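Local coordinates for protein pyruvate kinase (Toxoplasma gondii, PDB 3GG8) that probably catalyses the last step of glycolysis, transferring the phosphoryl group of phosphoenolpyruvate to ADP to give pyruvate and ATP, at residues I58-F69 and R91-T102; G261-L269 and A294-C302. All coordinates share one frame; numbering follows the deposited sequence.

Contact 1 of 2, residues I58-F69 and R91-T102; sequences IDAGMNVCRLNF and RPEARLAILLDT
Asn-63, Cys-65, Leu-67 and Phe-69 bond to the backbone of Ala-97, Leu-99 and Asp-101, joining 62-68 to 97-101 as neighbouring parallel strands. Asn-63 O takes the amide of Ala-97; Cys-65 and Leu-67 each bond through both N and O, Cys-65 N meeting Ala-97 O at 2.8 Å. Phe-69 N continues the pattern just past the strand, on Asp-101 O.

Two salt bridges differ sharply in geometry. Arg-91 grips Asp-59 side-on, NE to OD1 (2.8 Å) and NH2 to OD2 (3.2 Å), each oxygen using its syn lone pair, with the two planes only 8° apart. Arg-66 instead gives both NE and NH2 to the single oxygen Asp-101 OD2 (2.8 and 3.0 Å), approaching from one face of a carboxylate turned 74° to the guanidinium. Its chain reaches there fully extended from a CG anti to the backbone N (chi1 170°). Lys-255 also forms a salt bridge with this oxygen, while Arg-66 NH1 turns to Thr-43. A water lies between Asn-68 OD1 and Asp-101 OD1; Asn-68 OD1 also accepts from the amide of Ser-70.

The remaining contacts are apolar. Leu-96 inserts CD1 against Ile-58 CG1 (3.8 Å) and CD2 against Met-62 CG, bridging helix end and strand. Farther along, Leu-67 CD1 meets Ile-98 CG2, and Leu-100 CG lies off-centre over the Phe-69 ring, 4.2 Å from its centroid, in a CH-pi contact.

Helix 51-60 ends in a Schellman motif at Gly-61. With helix 74-90 as the connection, the strands form a beta-alpha-beta unit, the second and third strands of the eight-stranded parallel TIM barrel of pyruvate kinase.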
loop_
_atom_site.group_PDB
_atom_site.type_symbol
_atom_site.label_atom_id
_atom_site.label_comp_id
_atom_site.label_asym_id
_atom_site.label_seq_id
_atom_site.Cartn_x
_atom_site.Cartn_y
_atom_site.Cartn_z
ATOM N N ILE C 58 -5.627 -41.595 14.292
ATOM C CA ILE C 58 -4.628 -40.660 14.774
ATOM C C ILE C 58 -3.539 -40.477 13.708
ATOM O O ILE C 58 -3.199 -39.337 13.360
ATOM C CB ILE C 58 -3.976 -41.111 16.089
ATOM C CG1 ILE C 58 -4.989 -41.115 17.235
ATOM C CG2 ILE C 58 -2.753 -40.222 16.413
ATOM C CD1 ILE C 58 -4.491 -41.803 18.484
ATOM N N ASP C 59 -2.993 -41.588 13.200
ATOM C CA ASP C 59 -1.904 -41.524 12.194
ATOM C C ASP C 59 -2.379 -40.787 10.951
ATOM O O ASP C 59 -1.603 -40.118 10.297
ATOM C CB ASP C 59 -1.382 -42.920 11.799
ATOM C CG ASP C 59 -0.770 -43.677 12.961
ATOM O OD1 ASP C 59 -0.361 -43.036 13.958
ATOM O OD2 ASP C 59 -0.677 -44.930 12.869
ATOM N N ALA C 60 -3.670 -40.898 10.662
ATOM C CA ALA C 60 -4.260 -40.323 9.457
ATOM C C ALA C 60 -4.483 -38.813 9.537
ATOM O O ALA C 60 -4.633 -38.152 8.503
ATOM C CB ALA C 60 -5.555 -41.038 9.133
ATOM N N GLY C 61 -4.528 -38.270 10.756
ATOM C CA GLY C 61 -4.773 -36.842 10.965
ATOM C C GLY C 61 -5.828 -36.431 11.986
ATOM O O GLY C 61 -6.104 -35.240 12.134
ATOM N N MET C 62 -6.430 -37.381 12.694
ATOM C CA MET C 62 -7.434 -37.026 13.720
ATOM C C MET C 62 -6.799 -36.226 14.866
ATOM O O MET C 62 -5.814 -36.674 15.442
ATOM C CB MET C 62 -8.126 -38.280 14.280
ATOM C CG MET C 62 -9.029 -38.024 15.496
ATOM S SD MET C 62 -10.092 -39.430 15.856
ATOM C CE MET C 62 -8.945 -40.556 16.682
ATOM N N ASN C 63 -7.365 -35.053 15.184
ATOM C CA ASN C 63 -6.905 -34.229 16.299
ATOM C C ASN C 63 -7.952 -34.083 17.392
ATOM O O ASN C 63 -7.628 -33.815 18.552
ATOM C CB ASN C 63 -6.505 -32.831 15.809
ATOM C CG ASN C 63 -5.587 -32.866 14.608
ATOM O OD1 ASN C 63 -5.948 -32.372 13.540
ATOM N ND2 ASN C 63 -4.382 -33.430 14.776
ATOM N N VAL C 64 -9.221 -34.222 17.013
ATOM C CA VAL C 64 -10.322 -34.022 17.961
ATOM C C VAL C 64 -11.339 -35.146 17.797
ATOM O O VAL C 64 -11.668 -35.527 16.665
ATOM C CB VAL C 64 -11.038 -32.652 17.749
ATOM C CG1 VAL C 64 -12.175 -32.448 18.770
ATOM C CG2 VAL C 64 -10.018 -31.461 17.783
ATOM N N CYS C 65 -11.822 -35.643 18.941
ATOM C CA CYS C 65 -12.883 -36.645 19.020
ATOM C C CYS C 65 -14.209 -36.050 19.504
ATOM O O CYS C 65 -14.336 -35.655 20.669
ATOM C CB CYS C 65 -12.473 -37.772 19.966
ATOM S SG CYS C 65 -10.932 -38.560 19.474
ATOM N N ARG C 66 -15.183 -36.038 18.597
ATOM C CA ARG C 66 -16.544 -35.602 18.856
ATOM C C ARG C 66 -17.426 -36.746 19.351
ATOM O O ARG C 66 -17.567 -37.768 18.676
ATOM C CB ARG C 66 -17.157 -35.027 17.581
ATOM C CG ARG C 66 -18.664 -34.752 17.678
ATOM C CD ARG C 66 -19.098 -33.913 16.490
ATOM N NE ARG C 66 -20.528 -33.593 16.470
ATOM C CZ ARG C 66 -21.443 -34.285 15.793
ATOM N NH1 ARG C 66 -21.079 -35.353 15.083
ATOM N NH2 ARG C 66 -22.723 -33.912 15.825
ATOM N N LEU C 67 -17.996 -36.567 20.539
ATOM C CA LEU C 67 -19.020 -37.444 21.066
ATOM C C LEU C 67 -20.378 -36.792 20.800
ATOM O O LEU C 67 -20.714 -35.767 21.395
ATOM C CB LEU C 67 -18.834 -37.608 22.564
ATOM C CG LEU C 67 -17.457 -37.966 23.131
ATOM C CD1 LEU C 67 -17.497 -37.889 24.653
ATOM C CD2 LEU C 67 -17.005 -39.346 22.634
ATOM N N ASN C 68 -21.143 -37.372 19.881
ATOM C CA ASN C 68 -22.481 -36.899 19.580
ATOM C C ASN C 68 -23.549 -37.357 20.583
ATOM O O ASN C 68 -24.092 -38.459 20.458
ATOM C CB ASN C 68 -22.882 -37.302 18.161
ATOM C CG ASN C 68 -24.204 -36.702 17.757
ATOM O OD1 ASN C 68 -24.845 -35.999 18.549
ATOM N ND2 ASN C 68 -24.636 -36.981 16.538
ATOM N N PHE C 69 -23.892 -36.503 21.548
ATOM C CA PHE C 69 -24.899 -36.865 22.556
ATOM C C PHE C 69 -26.364 -36.799 22.119
ATOM O O PHE C 69 -27.263 -36.902 22.974
ATOM C CB PHE C 69 -24.690 -36.098 23.867
ATOM C CG PHE C 69 -23.742 -36.768 24.829
ATOM C CD1 PHE C 69 -22.397 -36.909 24.524
ATOM C CD2 PHE C 69 -24.203 -37.264 26.053
ATOM C CE1 PHE C 69 -21.516 -37.532 25.426
ATOM C CE2 PHE C 69 -23.332 -37.883 26.957
ATOM C CZ PHE C 69 -21.977 -38.001 26.636
ATOM N N ARG C 91 -0.126 -44.144 21.179
ATOM C CA ARG C 91 0.443 -42.939 20.589
ATOM C C ARG C 91 0.632 -41.891 21.684
ATOM O O ARG C 91 -0.229 -41.026 21.878
ATOM C CB ARG C 91 -0.464 -42.397 19.478
ATOM C CG ARG C 91 -0.680 -43.355 18.309
ATOM C CD ARG C 91 0.525 -43.410 17.372
ATOM N NE ARG C 91 0.359 -44.409 16.317
ATOM C CZ ARG C 91 0.681 -45.700 16.427
ATOM N NH1 ARG C 91 1.189 -46.191 17.557
ATOM N NH2 ARG C 91 0.485 -46.515 15.400
ATOM N N PRO C 92 1.759 -41.976 22.422
ATOM C CA PRO C 92 1.954 -41.109 23.587
ATOM C C PRO C 92 2.201 -39.648 23.212
ATOM O O PRO C 92 2.157 -38.778 24.084
ATOM C CB PRO C 92 3.187 -41.699 24.273
ATOM C CG PRO C 92 3.458 -43.003 23.588
ATOM C CD PRO C 92 2.906 -42.874 22.217
ATOM N N GLU C 93 2.437 -39.375 21.930
ATOM C CA GLU C 93 2.687 -38.002 21.507
ATOM C C GLU C 93 1.436 -37.257 21.086
ATOM O O GLU C 93 1.447 -36.024 21.033
ATOM C CB GLU C 93 3.765 -37.938 20.429
ATOM C CG GLU C 93 5.162 -38.058 21.018
ATOM C CD GLU C 93 6.239 -38.245 19.977
ATOM O OE1 GLU C 93 5.975 -37.982 18.778
ATOM O OE2 GLU C 93 7.357 -38.652 20.368
ATOM N N ALA C 94 0.362 -38.002 20.812
ATOM C CA ALA C 94 -0.913 -37.420 20.406
ATOM C C ALA C 94 -1.722 -36.984 21.625
ATOM O O ALA C 94 -1.845 -37.731 22.606
ATOM C CB ALA C 94 -1.701 -38.398 19.571
ATOM N N ARG C 95 -2.240 -35.762 21.572
ATOM C CA ARG C 95 -3.006 -35.191 22.677
ATOM C C ARG C 95 -4.378 -34.784 22.172
ATOM O O ARG C 95 -4.746 -33.606 22.193
ATOM C CB ARG C 95 -2.277 -34.008 23.300
ATOM C CG ARG C 95 -0.939 -34.377 23.891
ATOM C CD ARG C 95 -1.108 -35.359 25.042
ATOM N NE ARG C 95 0.147 -35.619 25.734
ATOM C CZ ARG C 95 0.716 -34.758 26.570
ATOM N NH1 ARG C 95 0.143 -33.579 26.797
ATOM N NH2 ARG C 95 1.863 -35.064 27.166
ATOM N N LEU C 96 -5.114 -35.787 21.708
ATOM C CA LEU C 96 -6.438 -35.631 21.140
ATOM C C LEU C 96 -7.354 -34.908 22.113
ATOM O O LEU C 96 -7.373 -35.219 23.308
ATOM C CB LEU C 96 -7.030 -37.017 20.855
ATOM C CG LEU C 96 -6.396 -37.890 19.779
ATOM C CD1 LEU C 96 -6.943 -39.307 19.884
ATOM C CD2 LEU C 96 -6.684 -37.306 18.400
ATOM N N ALA C 97 -8.114 -33.941 21.610
ATOM C CA ALA C 97 -9.119 -33.293 22.453
ATOM C C ALA C 97 -10.429 -34.041 22.309
ATOM O O ALA C 97 -10.685 -34.686 21.287
ATOM C CB ALA C 97 -9.287 -31.831 22.084
ATOM N N ILE C 98 -11.244 -33.958 23.354
ATOM C CA ILE C 98 -12.565 -34.577 23.386
ATOM C C ILE C 98 -13.633 -33.479 23.456
ATOM O O ILE C 98 -13.579 -32.596 24.311
ATOM C CB ILE C 98 -12.667 -35.593 24.545
ATOM C CG1 ILE C 98 -11.606 -36.695 24.360
ATOM C CG2 ILE C 98 -14.064 -36.203 24.620
ATOM C CD1 ILE C 98 -11.489 -37.650 25.543
ATOM N N LEU C 99 -14.550 -33.516 22.486
ATOM C CA LEU C 99 -15.636 -32.558 22.350
ATOM C C LEU C 99 -16.983 -33.262 22.611
ATOM O O LEU C 99 -17.307 -34.227 21.916
ATOM C CB LEU C 99 -15.575 -31.945 20.927
ATOM C CG LEU C 99 -16.583 -30.891 20.422
ATOM C CD1 LEU C 99 -15.888 -29.725 19.710
ATOM C CD2 LEU C 99 -17.634 -31.485 19.485
ATOM N N LEU C 100 -17.739 -32.811 23.625
ATOM C CA LEU C 100 -19.129 -33.252 23.829
ATOM C C LEU C 100 -20.074 -32.381 22.983
ATOM O O LEU C 100 -20.085 -31.160 23.123
ATOM C CB LEU C 100 -19.506 -33.150 25.308
ATOM C CG LEU C 100 -20.803 -33.750 25.866
ATOM C CD1 LEU C 100 -20.743 -33.749 27.376
ATOM C CD2 LEU C 100 -22.059 -33.010 25.412
ATOM N N ASP C 101 -20.842 -33.001 22.093
ATOM C CA ASP C 101 -21.800 -32.276 21.243
ATOM C C ASP C 101 -23.219 -32.565 21.744
ATOM O O ASP C 101 -23.714 -33.682 21.616
ATOM C CB ASP C 101 -21.632 -32.680 19.768
ATOM C CG ASP C 101 -22.512 -31.859 18.812
ATOM O OD1 ASP C 101 -23.651 -31.481 19.195
ATOM O OD2 ASP C 101 -22.078 -31.603 17.657
ATOM N N THR C 102 -23.864 -31.556 22.321
ATOM C CA THR C 102 -25.138 -31.770 23.008
ATOM C C THR C 102 -26.280 -32.131 22.028
ATOM O O THR C 102 -26.230 -31.801 20.817
ATOM C CB THR C 102 -25.535 -30.558 23.896
ATOM O OG1 THR C 102 -25.727 -29.416 23.071
ATOM C CG2 THR C 102 -24.454 -30.236 24.949
HETATM O O HOH W 1 -25.364 -33.298 18.671
#

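Contact 2 of 2, residues G261-L269 and A294-C302; sequences GLVNFDEIL and AQKMMIAKC
Phe-265 has CG anti to the backbone N (chi1 -177°), which sends its ring across to helix 294-302, where Met-298 lies over one face. Met-298 CG sits almost above the middle of the ring, 3.6 Å from its centroid, a close CH-pi contact. The same chain bends at chi3 (-70°): its SD, 4.2 Å from the centroid, makes an oblique Met-aromatic contact, and its CE turns to Leu-262 CD2 (3.8 Å), which also touches Ala-294 CB.

Other groups meet the ring as well. Leu-269 CB lies toward the rim of the opposite face, and Cys-302 SG approaches the edge in plane, 3.9 Å from Phe-265 CZ. Lys-301 slides past the ring in the reverse direction, its CD 3.7 Å from Phe-265 CE2. Leu-269 reaches forward with both branches, CD1 to Cys-302 SG (3.8 Å) and CD2 to the carbonyl oxygen of Lys-301.

At the outer margin the Lys-301 chain brings NZ to Asp-266 OD1, 3.0 Å away, on the syn lone pair. This salt bridge lies beside the aromatic packing and is the one hydrogen bond between the segments; Asp-266 is exposed.

The axes of helices 265-269 and 294-302 run 11.3 Å apart at their closest and are inclined at 37°, a separation spanned by the Phe-265 ring. Beneath them are the barrel strands: Phe-265 and Met-298 both touch Ile-256 of strand 251-256, and Phe-265 and Cys-302 both touch Ile-275 of strand 275-278. On the outer side of helix 288-305, Lys-296 and Met-297 pack on Leu-338 and Met-21 of a second subunit.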
loop_
_atom_site.group_PDB
_atom_site.type_symbol
_atom_site.label_atom_id
_atom_site.label_comp_id
_atom_site.label_asym_id
_atom_site.label_seq_id
_atom_site.Cartn_x
_atom_site.Cartn_y
_atom_site.Cartn_z
ATOM N N GLY C 261 -29.359 -17.657 15.556
ATOM C CA GLY C 261 -27.916 -17.816 15.702
ATOM C C GLY C 261 -27.193 -16.824 14.815
ATOM O O GLY C 261 -26.315 -16.110 15.275
ATOM N N LEU C 262 -27.595 -16.764 13.546
ATOM C CA LEU C 262 -27.050 -15.807 12.596
ATOM C C LEU C 262 -27.247 -14.348 13.022
ATOM O O LEU C 262 -26.293 -13.571 13.054
ATOM C CB LEU C 262 -27.640 -16.054 11.205
ATOM C CG LEU C 262 -27.228 -17.364 10.507
ATOM C CD1 LEU C 262 -28.058 -17.581 9.264
ATOM C CD2 LEU C 262 -25.746 -17.377 10.155
ATOM N N VAL C 263 -28.477 -13.987 13.378
ATOM C CA VAL C 263 -28.796 -12.614 13.784
ATOM C C VAL C 263 -28.066 -12.206 15.073
ATOM O O VAL C 263 -27.664 -11.040 15.240
ATOM C CB VAL C 263 -30.331 -12.410 13.893
ATOM C CG1 VAL C 263 -30.684 -11.115 14.612
ATOM C CG2 VAL C 263 -30.948 -12.415 12.518
ATOM N N ASN C 264 -27.878 -13.154 15.980
ATOM C CA ASN C 264 -27.139 -12.843 17.187
ATOM C C ASN C 264 -25.667 -13.250 17.135
ATOM O O ASN C 264 -25.011 -13.271 18.182
ATOM C CB ASN C 264 -27.842 -13.424 18.424
ATOM C CG ASN C 264 -29.252 -12.885 18.601
ATOM O OD1 ASN C 264 -29.456 -11.685 18.750
ATOM N ND2 ASN C 264 -30.227 -13.770 18.573
ATOM N N PHE C 265 -25.141 -13.529 15.931
ATOM C CA PHE C 265 -23.791 -14.101 15.801
ATOM C C PHE C 265 -22.670 -13.367 16.533
ATOM O O PHE C 265 -21.831 -14.009 17.154
ATOM C CB PHE C 265 -23.367 -14.335 14.341
ATOM C CG PHE C 265 -22.008 -15.000 14.218
ATOM C CD1 PHE C 265 -21.858 -16.365 14.464
ATOM C CD2 PHE C 265 -20.867 -14.248 13.899
ATOM C CE1 PHE C 265 -20.587 -16.976 14.377
ATOM C CE2 PHE C 265 -19.588 -14.857 13.799
ATOM C CZ PHE C 265 -19.452 -16.215 14.045
ATOM N N ASP C 266 -22.633 -12.035 16.437
ATOM C CA ASP C 266 -21.521 -11.268 17.000
ATOM C C ASP C 266 -21.450 -11.375 18.525
ATOM O O ASP C 266 -20.371 -11.556 19.087
ATOM C CB ASP C 266 -21.580 -9.811 16.541
ATOM C CG ASP C 266 -21.268 -9.654 15.048
ATOM O OD1 ASP C 266 -20.329 -10.291 14.545
ATOM O OD2 ASP C 266 -21.960 -8.883 14.368
ATOM N N GLU C 267 -22.602 -11.285 19.183
ATOM C CA GLU C 267 -22.678 -11.433 20.631
ATOM C C GLU C 267 -22.405 -12.894 21.045
ATOM O O GLU C 267 -21.746 -13.143 22.065
ATOM C CB GLU C 267 -24.032 -10.929 21.142
ATOM C CG GLU C 267 -24.126 -10.672 22.672
ATOM C CD GLU C 267 -25.583 -10.513 23.175
ATOM O OE1 GLU C 267 -26.516 -10.480 22.331
ATOM O OE2 GLU C 267 -25.794 -10.442 24.410
ATOM N N ILE C 268 -22.887 -13.852 20.252
ATOM C CA ILE C 268 -22.555 -15.269 20.466
ATOM C C ILE C 268 -21.031 -15.496 20.369
ATOM O O ILE C 268 -20.423 -16.059 21.271
ATOM C CB ILE C 268 -23.310 -16.188 19.479
ATOM C CG1 ILE C 268 -24.812 -16.184 19.772
ATOM C CG2 ILE C 268 -22.748 -17.615 19.501
ATOM C CD1 ILE C 268 -25.665 -16.711 18.606
ATOM N N LEU C 269 -20.419 -15.026 19.289
ATOM C CA LEU C 269 -18.984 -15.163 19.114
ATOM C C LEU C 269 -18.196 -14.539 20.267
ATOM O O LEU C 269 -17.221 -15.128 20.733
ATOM C CB LEU C 269 -18.545 -14.548 17.790
ATOM C CG LEU C 269 -17.057 -14.518 17.441
ATOM C CD1 LEU C 269 -16.375 -15.873 17.557
ATOM C CD2 LEU C 269 -16.889 -13.937 16.020
ATOM N N ALA C 294 -23.161 -16.828 4.508
ATOM C CA ALA C 294 -23.101 -16.956 5.966
ATOM C C ALA C 294 -21.835 -17.675 6.445
ATOM O O ALA C 294 -21.171 -17.199 7.370
ATOM C CB ALA C 294 -24.353 -17.645 6.498
ATOM N N GLN C 295 -21.490 -18.804 5.822
ATOM C CA GLN C 295 -20.276 -19.545 6.216
ATOM C C GLN C 295 -19.051 -18.631 6.122
ATOM O O GLN C 295 -18.292 -18.498 7.093
ATOM C CB GLN C 295 -20.063 -20.792 5.339
ATOM C CG GLN C 295 -18.643 -21.367 5.407
ATOM C CD GLN C 295 -18.489 -22.668 4.667
ATOM O OE1 GLN C 295 -19.392 -23.513 4.680
ATOM N NE2 GLN C 295 -17.336 -22.855 4.021
ATOM N N LYS C 296 -18.883 -18.011 4.950
ATOM C CA LYS C 296 -17.770 -17.120 4.654
ATOM C C LYS C 296 -17.642 -16.007 5.663
ATOM O O LYS C 296 -16.540 -15.729 6.146
ATOM C CB LYS C 296 -17.947 -16.478 3.274
ATOM C CG LYS C 296 -17.290 -17.251 2.173
ATOM C CD LYS C 296 -17.363 -16.501 0.815
ATOM C CE LYS C 296 -16.254 -16.996 -0.141
ATOM N NZ LYS C 296 -16.229 -18.509 -0.296
ATOM N N MET C 297 -18.776 -15.364 5.938
ATOM C CA MET C 297 -18.880 -14.272 6.894
ATOM C C MET C 297 -18.510 -14.712 8.301
ATOM O O MET C 297 -17.793 -14.001 8.990
ATOM C CB MET C 297 -20.293 -13.657 6.846
ATOM C CG MET C 297 -20.701 -12.686 7.987
ATOM S SD MET C 297 -21.690 -13.378 9.361
ATOM C CE MET C 297 -23.188 -13.948 8.569
ATOM N N MET C 298 -18.994 -15.875 8.719
ATOM C CA MET C 298 -18.762 -16.360 10.079
ATOM C C MET C 298 -17.324 -16.815 10.300
ATOM O O MET C 298 -16.796 -16.713 11.414
ATOM C CB MET C 298 -19.721 -17.494 10.421
ATOM C CG MET C 298 -21.117 -17.028 10.831
ATOM S SD MET C 298 -22.161 -18.385 11.402
ATOM C CE MET C 298 -22.442 -19.247 9.843
ATOM N N ILE C 299 -16.706 -17.342 9.246
ATOM C CA ILE C 299 -15.314 -17.781 9.309
ATOM C C ILE C 299 -14.431 -16.531 9.394
ATOM O O ILE C 299 -13.532 -16.457 10.230
ATOM C CB ILE C 299 -14.929 -18.719 8.118
ATOM C CG1 ILE C 299 -15.549 -20.111 8.311
ATOM C CG2 ILE C 299 -13.425 -18.870 8.002
ATOM C CD1 ILE C 299 -15.449 -21.036 7.092
ATOM N N ALA C 300 -14.728 -15.540 8.567
ATOM C CA ALA C 300 -13.965 -14.296 8.553
ATOM C C ALA C 300 -13.972 -13.622 9.930
ATOM O O ALA C 300 -12.929 -13.212 10.428
ATOM C CB ALA C 300 -14.501 -13.371 7.492
ATOM N N LYS C 301 -15.152 -13.538 10.540
ATOM C CA LYS C 301 -15.347 -12.928 11.858
ATOM C C LYS C 301 -14.613 -13.671 12.978
ATOM O O LYS C 301 -14.030 -13.044 13.869
ATOM C CB LYS C 301 -16.845 -12.838 12.181
ATOM C CG LYS C 301 -17.589 -11.767 11.375
ATOM C CD LYS C 301 -19.098 -11.871 11.612
ATOM C CE LYS C 301 -19.836 -10.710 10.953
ATOM N NZ LYS C 301 -19.645 -9.461 11.718
ATOM N N CYS C 302 -14.662 -15.001 12.932
ATOM C CA CYS C 302 -13.851 -15.840 13.812
ATOM C C CYS C 302 -12.359 -15.592 13.628
ATOM O O CYS C 302 -11.636 -15.440 14.609
ATOM C CB CYS C 302 -14.177 -17.327 13.606
ATOM S SG CYS C 302 -15.838 -17.745 14.245
#

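Overall arrangement
Both contacts belong to the same eight-stranded barrel but to different layers of it. Contact 1 pairs the second and third strands of the wall itself, whereas contact 2 packs together outer helices lying against strands five to seven. Their centres are 25 Å apart and their nearest atoms about 13 Å, with no touch between them. Lys-255, which pairs with Asp-101 of contact 1, comes from strand 251-256, whose next residue, Ile-256, meets Leu-262, Phe-265 and Met-298 of contact 2. This strand therefore links the two regions. In TIM barrels the active site lies at the C-terminal strand ends, consistent with a place near the Asp-101 end of contact 1.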